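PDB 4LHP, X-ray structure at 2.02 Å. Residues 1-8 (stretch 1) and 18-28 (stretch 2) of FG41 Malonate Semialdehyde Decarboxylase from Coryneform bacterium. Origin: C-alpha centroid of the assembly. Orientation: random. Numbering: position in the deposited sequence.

Stretch 1 (1-8) PLIRIDLT
Stretch 2 18-28: AIADAVHDALV

This is a purely apolar packing of a β-strand against an α-helix, with no hydrogen bond between them. Strand 2-8 is extended, with phi near -100° and psi near 115° from Leu2 to Asp6. Helix 18-28 is regular, held by i+4 N to i O backbone hydrogen bonds such as Val23 N to Ile19 O, 3.1 Å. The two run roughly antiparallel, at 145°, with axes 10.4 Å apart at closest approach. Register pairs Pro1 with Leu27, Ile3 with His24 and Ile5 with Ala20; the Ile5 CA to Ala20 CA distance is 7.6 Å.

Alternation along the strand points Ile3, Ile5 and Leu7 toward the helix; Pro1, just before the strand, points the same way. Leu2, Arg4, Asp6 and Thr8 stay out of its reach, and the Arg4 and Asp6 side chains hydrogen-bond elsewhere in the structure. Ile19, Val23 and Leu27, four residues apart, form the facing helix stripe.

Ile3 (m, m) brings CD1 to 3.5 Å from Leu27 CD1 (Leu27 m, t), while its CG2 lies 4.3 Å from Val23 CG1 (Val23 t). Ile5 (m, t) extends CD1 to 4.0 Å from Ala20 CA; Ala20, whose CB points sideways, offers only a methyl here, its CB 4.1 Å from Ile5 CD1. Leu7 (p, p) places CD2 3.7 Å from Ile19 CD1 (Ile19 m, t). The contact buries 269 Å², both sides summed, and Ile5 is the most covered residue. Branched aliphatic side chains suit a buried interface without polar partners across it.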

ATOM      1  N   PRO A   1      -8.709  -1.629 -11.041  1.00 16.95           N
ATOM      2  CA  PRO A   1      -8.235  -1.246  -9.711  1.00 14.78           C
ATOM      3  C   PRO A   1      -7.457  -2.377  -9.050  1.00 12.96           C
ATOM      4  O   PRO A   1      -7.719  -3.544  -9.339  1.00 17.74           O
ATOM      5  CB  PRO A   1      -9.537  -1.017  -8.954  1.00 20.13           C
ATOM      6  CG  PRO A   1     -10.440  -2.064  -9.517  1.00 17.22           C
ATOM      7  CD  PRO A   1     -10.086  -2.156 -10.988  1.00 20.91           C
ATOM      8  N   LEU A   2      -6.512  -2.035  -8.179  1.00 16.13           N
ATOM      9  CA  LEU A   2      -5.832  -3.030  -7.360  1.00 13.30           C
ATOM     10  C   LEU A   2      -6.349  -2.927  -5.932  1.00 12.68           C
ATOM     11  O   LEU A   2      -6.280  -1.867  -5.314  1.00 15.42           O
ATOM     12  CB  LEU A   2      -4.318  -2.820  -7.392  1.00 11.59           C
ATOM     13  CG  LEU A   2      -3.500  -3.697  -6.439  1.00  9.43           C
ATOM     14  CD1 LEU A   2      -3.595  -5.166  -6.816  1.00 12.41           C
ATOM     15  CD2 LEU A   2      -2.050  -3.243  -6.412  1.00 18.88           C
ATOM     16  N   ILE A   3      -6.877  -4.032  -5.415  1.00 16.09           N
ATOM     17  CA  ILE A   3      -7.461  -4.044  -4.080  1.00 16.57           C
ATOM     18  C   ILE A   3      -6.555  -4.771  -3.093  1.00 18.93           C
ATOM     19  O   ILE A   3      -6.282  -5.960  -3.251  1.00 17.52           O
ATOM     20  CB  ILE A   3      -8.823  -4.763  -4.069  1.00 17.87           C
ATOM     21  CG1 ILE A   3      -9.668  -4.357  -5.281  1.00 16.07           C
ATOM     22  CG2 ILE A   3      -9.559  -4.487  -2.767  1.00 13.29           C
ATOM     23  CD1 ILE A   3      -9.936  -2.873  -5.383  1.00 16.49           C
ATOM     24  N   ARG A   4      -6.088  -4.057  -2.074  1.00 17.18           N
ATOM     25  CA  ARG A   4      -5.380  -4.699  -0.973  1.00 16.25           C
ATOM     26  C   ARG A   4      -6.357  -4.976   0.162  1.00 14.60           C
ATOM     27  O   ARG A   4      -6.852  -4.050   0.806  1.00 21.04           O
ATOM     28  CB  ARG A   4      -4.229  -3.824  -0.470  1.00 12.19           C
ATOM     29  CG  ARG A   4      -3.205  -3.484  -1.533  1.00 18.05           C
ATOM     30  CD  ARG A   4      -1.947  -2.876  -0.933  1.00 15.37           C
ATOM     31  NE  ARG A   4      -0.874  -2.779  -1.920  1.00 14.08           N
ATOM     32  CZ  ARG A   4       0.083  -3.689  -2.093  1.00 23.65           C
ATOM     33  NH1 ARG A   4       0.132  -4.777  -1.341  1.00 17.84           N
ATOM     34  NH2 ARG A   4       1.010  -3.516  -3.022  1.00 21.97           N
ATOM     35  N   ILE A   5      -6.638  -6.252   0.399  1.00 15.78           N
ATOM     36  CA  ILE A   5      -7.534  -6.646   1.479  1.00 15.92           C
ATOM     37  C   ILE A   5      -6.743  -7.243   2.632  1.00 16.79           C
ATOM     38  O   ILE A   5      -6.193  -8.338   2.518  1.00 19.38           O
ATOM     39  CB  ILE A   5      -8.568  -7.682   1.012  1.00 24.00           C
ATOM     40  CG1 ILE A   5      -9.297  -7.178  -0.234  1.00 16.27           C
ATOM     41  CG2 ILE A   5      -9.556  -7.983   2.136  1.00 15.15           C
ATOM     42  CD1 ILE A   5     -10.203  -8.208  -0.871  1.00 20.35           C
ATOM     43  N   ASP A   6      -6.682  -6.514   3.741  1.00 13.31           N
ATOM     44  CA  ASP A   6      -6.019  -7.006   4.941  1.00 19.46           C
ATOM     45  C   ASP A   6      -7.051  -7.364   6.002  1.00 20.14           C
ATOM     46  O   ASP A   6      -7.829  -6.519   6.444  1.00 15.20           O
ATOM     47  CB  ASP A   6      -5.040  -5.963   5.484  1.00 21.45           C
ATOM     48  CG  ASP A   6      -3.799  -5.818   4.619  1.00 24.25           C
ATOM     49  OD1 ASP A   6      -2.750  -6.392   4.978  1.00 18.04           O
ATOM     50  OD2 ASP A   6      -3.873  -5.130   3.579  1.00 18.82           O
ATOM     51  N   LEU A   7      -7.051  -8.630   6.402  1.00 19.82           N
ATOM     52  CA  LEU A   7      -7.999  -9.125   7.386  1.00 26.17           C
ATOM     53  C   LEU A   7      -7.257 -10.012   8.380  1.00 23.92           C
ATOM     54  O   LEU A   7      -6.031  -9.952   8.460  1.00 22.00           O
ATOM     55  CB  LEU A   7      -9.148  -9.863   6.693  1.00 20.04           C
ATOM     56  CG  LEU A   7      -8.769 -10.715   5.480  1.00 22.28           C
ATOM     57  CD1 LEU A   7      -7.833 -11.838   5.882  1.00 28.67           C
ATOM     58  CD2 LEU A   7     -10.016 -11.265   4.805  1.00 30.74           C
ATOM     59  N   THR A   8      -7.982 -10.825   9.140  1.00 22.30           N
ATOM     60  CA  THR A   8      -7.369 -11.568  10.233  1.00 21.66           C
ATOM     61  C   THR A   8      -7.460 -13.084  10.066  1.00 21.24           C
ATOM     62  O   THR A   8      -8.385 -13.600   9.439  1.00 20.01           O
ATOM     63  CB  THR A   8      -7.992 -11.163  11.569  1.00 23.85           C
ATOM     64  OG1 THR A   8      -9.412 -11.334  11.506  1.00 17.83           O
ATOM     65  CG2 THR A   8      -7.677  -9.705  11.869  1.00 19.03           C
ATOM     66  N   ALA A  18     -14.367 -15.613   0.000  1.00 25.86           N
ATOM     67  CA  ALA A  18     -15.725 -15.103  -0.178  1.00 24.85           C
ATOM     68  C   ALA A  18     -15.762 -13.587   0.014  1.00 21.15           C
ATOM     69  O   ALA A  18     -16.369 -12.868  -0.780  1.00 17.42           O
ATOM     70  CB  ALA A  18     -16.680 -15.786   0.786  1.00 27.23           C
ATOM     71  N   ILE A  19     -15.116 -13.105   1.072  1.00 23.42           N
ATOM     72  CA  ILE A  19     -14.951 -11.670   1.271  1.00 19.65           C
ATOM     73  C   ILE A  19     -14.414 -11.041  -0.011  1.00 19.30           C
ATOM     74  O   ILE A  19     -14.945 -10.043  -0.495  1.00 16.93           O
ATOM     75  CB  ILE A  19     -13.979 -11.361   2.437  1.00 24.23           C
ATOM     76  CG1 ILE A  19     -14.620 -11.718   3.781  1.00 24.03           C
ATOM     77  CG2 ILE A  19     -13.582  -9.890   2.431  1.00 22.46           C
ATOM     78  CD1 ILE A  19     -13.664 -11.640   4.956  1.00 26.50           C
ATOM     79  N   ALA A  20     -13.365 -11.644  -0.564  1.00 17.48           N
ATOM     80  CA  ALA A  20     -12.727 -11.124  -1.768  1.00 25.83           C
ATOM     81  C   ALA A  20     -13.688 -11.142  -2.952  1.00 21.19           C
ATOM     82  O   ALA A  20     -13.709 -10.214  -3.760  1.00 21.30           O
ATOM     83  CB  ALA A  20     -11.474 -11.928  -2.084  1.00 18.02           C
ATOM     84  N   ASP A  21     -14.488 -12.200  -3.048  1.00 23.14           N
ATOM     85  CA  ASP A  21     -15.459 -12.328  -4.127  1.00 27.41           C
ATOM     86  C   ASP A  21     -16.505 -11.222  -4.044  1.00 23.58           C
ATOM     87  O   ASP A  21     -16.903 -10.650  -5.058  1.00 23.07           O
ATOM     88  CB  ASP A  21     -16.149 -13.691  -4.070  1.00 17.50           C
ATOM     89  CG  ASP A  21     -15.239 -14.827  -4.494  1.00 20.59           C
ATOM     90  OD1 ASP A  21     -14.382 -14.619  -5.377  1.00 24.47           O
ATOM     91  OD2 ASP A  21     -15.387 -15.938  -3.947  1.00 22.82           O
ATOM     92  N   ALA A  22     -16.941 -10.924  -2.826  1.00 17.34           N
ATOM     93  CA  ALA A  22     -18.001  -9.951  -2.611  1.00 19.14           C
ATOM     94  C   ALA A  22     -17.532  -8.540  -2.942  1.00 22.14           C
ATOM     95  O   ALA A  22     -18.285  -7.740  -3.498  1.00 24.79           O
ATOM     96  CB  ALA A  22     -18.491 -10.022  -1.176  1.00 22.09           C
ATOM     97  N   VAL A  23     -16.289  -8.231  -2.595  1.00 23.18           N
ATOM     98  CA  VAL A  23     -15.749  -6.907  -2.867  1.00 16.83           C
ATOM     99  C   VAL A  23     -15.615  -6.703  -4.371  1.00 16.66           C
ATOM    100  O   VAL A  23     -15.991  -5.656  -4.894  1.00 24.28           O
ATOM    101  CB  VAL A  23     -14.396  -6.682  -2.169  1.00 21.60           C
ATOM    102  CG1 VAL A  23     -13.798  -5.346  -2.584  1.00 16.04           C
ATOM    103  CG2 VAL A  23     -14.571  -6.733  -0.659  1.00 15.19           C
ATOM    104  N   HIS A  24     -15.098  -7.705  -5.074  1.00 19.72           N
ATOM    105  CA  HIS A  24     -14.980  -7.597  -6.522  1.00 21.20           C
ATOM    106  C   HIS A  24     -16.346  -7.388  -7.163  1.00 24.99           C
ATOM    107  O   HIS A  24     -16.534  -6.459  -7.948  1.00 26.50           O
ATOM    108  CB  HIS A  24     -14.323  -8.834  -7.136  1.00 28.09           C
ATOM    109  CG  HIS A  24     -14.130  -8.726  -8.615  1.00 26.97           C
ATOM    110  ND1 HIS A  24     -13.363  -7.737  -9.191  1.00 24.05           N
ATOM    111  CD2 HIS A  24     -14.625  -9.460  -9.640  1.00 22.53           C
ATOM    112  CE1 HIS A  24     -13.381  -7.873 -10.505  1.00 19.70           C
ATOM    113  NE2 HIS A  24     -14.139  -8.915 -10.802  1.00 25.74           N
ATOM    114  N   ASP A  25     -17.298  -8.257  -6.832  1.00 25.37           N
ATOM    115  CA  ASP A  25     -18.634  -8.179  -7.416  1.00 26.41           C
ATOM    116  C   ASP A  25     -19.271  -6.817  -7.156  1.00 22.49           C
ATOM    117  O   ASP A  25     -19.967  -6.275  -8.014  1.00 27.78           O
ATOM    118  CB  ASP A  25     -19.535  -9.292  -6.873  1.00 30.03           C
ATOM    119  CG  ASP A  25     -19.133 -10.667  -7.374  1.00 31.85           C
ATOM    120  OD1 ASP A  25     -18.337 -10.747  -8.335  1.00 31.50           O
ATOM    121  OD2 ASP A  25     -19.622 -11.670  -6.812  1.00 28.41           O
ATOM    122  N   ALA A  26     -19.029  -6.263  -5.971  1.00 23.29           N
ATOM    123  CA  ALA A  26     -19.555  -4.949  -5.628  1.00 24.24           C
ATOM    124  C   ALA A  26     -18.977  -3.881  -6.554  1.00 24.23           C
ATOM    125  O   ALA A  26     -19.696  -2.999  -7.026  1.00 25.12           O
ATOM    126  CB  ALA A  26     -19.249  -4.615  -4.174  1.00 23.98           C
ATOM    127  N   LEU A  27     -17.678  -3.970  -6.820  1.00 17.52           N
ATOM    128  CA  LEU A  27     -17.007  -2.997  -7.676  1.00 22.82           C
ATOM    129  C   LEU A  27     -17.463  -3.103  -9.132  1.00 21.75           C
ATOM    130  O   LEU A  27     -17.590  -2.093  -9.820  1.00 25.34           O
ATOM    131  CB  LEU A  27     -15.487  -3.158  -7.588  1.00 20.64           C
ATOM    132  CG  LEU A  27     -14.866  -2.923  -6.208  1.00 21.33           C
ATOM    133  CD1 LEU A  27     -13.359  -3.122  -6.266  1.00 23.96           C
ATOM    134  CD2 LEU A  27     -15.207  -1.539  -5.675  1.00 19.96           C
ATOM    135  N   VAL A  28     -17.703  -4.320  -9.609  1.00 20.23           N
ATOM    136  CA  VAL A  28     -18.196  -4.495 -10.971  1.00 24.98           C
ATOM    137  C   VAL A  28     -19.571  -3.844 -11.095  1.00 30.33           C
ATOM    138  O   VAL A  28     -19.876  -3.191 -12.093  1.00 29.02           O
ATOM    139  CB  VAL A  28     -18.290  -5.982 -11.367  1.00 28.34           C
ATOM    140  CG1 VAL A  28     -18.924  -6.130 -12.749  1.00 29.53           C
ATOM    141  CG2 VAL A  28     -16.911  -6.630 -11.334  1.00 30.94           C
TER